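Local coordinates for bacterial transferase hexapeptide (Three repeats) family protein (Acinetobacter baumannii, PDB 4M9C) that acetylates the amino group of a UDP-linked amino sugar in the biosynthesis of UDP-N,N'-diacetylbacillosamine, at the interface of chains A and B. Sequence-based numbering; all coordinates share one arbitrary frame. Chains: chain A/B, Bacterial transferase hexapeptide (Three repeats) family protein.

The interface of chains A and B. Residues chain A 173, 194-196, 208; chain B 191-192, 207-208.
Chain A brings the short strand 194-195, the loop residue A:Thr196 that follows it, and loop positions at A:Lys173 and A:Asn208 to this patch, while chain B meets them with the turn B:Met191-B:Gly192, extended at the methionine (phi/psi -55/141°) and at positive phi in the glycine, and with the loop B:Gly207-B:Asn208. B:Met191 has the most surface buried by the partner, 80 Å². Its CG lies between its own backbone N and carbonyl carbon, and from there the thioether runs out extended, so that the tip reaches chain A. The terminal methyl CE comes close to the methyl CG2 of A:Thr196, at 3.4 Å, where the side chains cross obliquely. Across the extended aliphatic chain of A:Lys173 the methionine passes at about a right angle, with SD 3.8 Å from the lysine CB. A:Val194 flanks the base of the thioether: its CG1, anti to the backbone N, lies 4.0 Å from B:Met191 CG, and CG2 faces B:Gly192 CA at 4.1 Å.

Beside these apolar contacts, A:Asn208 turns its carboxamide toward chain B, with CG anti to the backbone N. The amide nitrogen ND2 makes a weak, bent hydrogen bond to the carbonyl O of B:Gly192 (3.1 Å). Water carries much of the remaining polar contact. Water 2 links the carboxamide oxygen OD1 of A:Asn208 (2.9 Å) to B:Met191 O (2.8 Å) and B:Gly207 N, and also meets A:Asn208 ND2. Water 1 joins the carboxamide nitrogens of the two Asn208 copies, and water 3 connects A:Asn208 O to B:Asn208 N in a nearly straight bond (172° at H).

The patch thus couples the apolar contacts of a methionine side chain to a hydrated asparagine contact, joining the C-terminal parts of neighbouring left-handed beta-helices and probably helping to hold together the trimer typical of hexapeptide acyltransferases.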
loop_
_atom_site.group_PDB
_atom_site.type_symbol
_atom_site.label_atom_id
_atom_site.label_comp_id
_atom_site.label_asym_id
_atom_site.label_seq_id
_atom_site.Cartn_x
_atom_site.Cartn_y
_atom_site.Cartn_z
ATOM N N LYS A 173 2.255 14.799 -8.079
ATOM C CA LYS A 173 1.792 14.686 -9.458
ATOM C C LYS A 173 2.914 14.374 -10.427
ATOM O O LYS A 173 4.033 14.866 -10.280
ATOM C CB LYS A 173 1.142 15.999 -9.894
ATOM C CG LYS A 173 0.482 15.931 -11.262
ATOM C CD LYS A 173 -0.085 17.280 -11.674
ATOM C CE LYS A 173 -0.746 17.176 -13.051
ATOM N NZ LYS A 173 -1.589 18.379 -13.365
ATOM N N VAL A 194 -0.899 17.266 -1.241
ATOM C CA VAL A 194 -1.134 16.837 -2.623
ATOM C C VAL A 194 -0.413 17.820 -3.540
ATOM O O VAL A 194 -0.912 18.913 -3.819
ATOM C CB VAL A 194 -2.649 16.745 -2.937
ATOM C CG1 VAL A 194 -2.895 16.311 -4.387
ATOM C CG2 VAL A 194 -3.307 15.755 -1.977
ATOM N N VAL A 195 0.784 17.437 -3.969
ATOM C CA VAL A 195 1.667 18.345 -4.690
ATOM C C VAL A 195 1.343 18.358 -6.178
ATOM O O VAL A 195 1.491 17.345 -6.850
ATOM C CB VAL A 195 3.135 17.943 -4.501
ATOM C CG1 VAL A 195 4.062 18.953 -5.156
ATOM C CG2 VAL A 195 3.455 17.814 -3.016
ATOM N N THR A 196 0.921 19.518 -6.683
ATOM C CA THR A 196 0.466 19.644 -8.066
ATOM C C THR A 196 1.453 20.405 -8.943
ATOM O O THR A 196 1.256 20.525 -10.137
ATOM C CB THR A 196 -0.905 20.332 -8.138
ATOM O OG1 THR A 196 -0.800 21.662 -7.617
ATOM C CG2 THR A 196 -1.923 19.559 -7.309
ATOM N N ASN A 208 -4.088 20.331 0.371
ATOM C CA ASN A 208 -4.667 19.787 -0.849
ATOM C C ASN A 208 -5.522 20.882 -1.525
ATOM O O ASN A 208 -6.653 21.140 -1.109
ATOM C CB ASN A 208 -5.520 18.554 -0.484
ATOM C CG ASN A 208 -6.174 17.889 -1.695
ATOM O OD1 ASN A 208 -6.002 18.329 -2.828
ATOM N ND2 ASN A 208 -6.919 16.806 -1.449
ATOM N N MET B 191 -6.401 13.611 -8.616
ATOM C CA MET B 191 -5.501 13.027 -7.636
ATOM C C MET B 191 -5.742 13.592 -6.243
ATOM O O MET B 191 -6.049 14.781 -6.063
ATOM C CB MET B 191 -4.040 13.194 -8.049
ATOM C CG MET B 191 -3.532 14.603 -7.986
ATOM S SD MET B 191 -1.727 14.609 -7.904
ATOM C CE MET B 191 -1.469 16.322 -8.295
ATOM N N GLY B 192 -5.645 12.720 -5.250
ATOM C CA GLY B 192 -5.809 13.143 -3.870
ATOM C C GLY B 192 -7.240 13.509 -3.533
ATOM O O GLY B 192 -7.505 13.949 -2.428
ATOM N N GLY B 207 -10.092 17.746 -4.639
ATOM C CA GLY B 207 -10.071 18.252 -3.282
ATOM C C GLY B 207 -10.670 17.347 -2.228
ATOM O O GLY B 207 -11.193 16.268 -2.515
ATOM N N ASN B 208 -10.585 17.817 -0.991
ATOM C CA ASN B 208 -11.112 17.130 0.171
ATOM C C ASN B 208 -11.936 18.120 0.991
ATOM O O ASN B 208 -11.376 18.983 1.661
ATOM C CB ASN B 208 -9.940 16.607 1.002
ATOM C CG ASN B 208 -10.379 15.912 2.265
ATOM O OD1 ASN B 208 -11.572 15.746 2.512
ATOM N ND2 ASN B 208 -9.408 15.485 3.070
HETATM O O HOH W 1 -6.497 15.686 1.603
HETATM O O HOH W 2 -7.559 16.643 -4.561
HETATM O O HOH W 3 -9.447 20.601 -0.530
#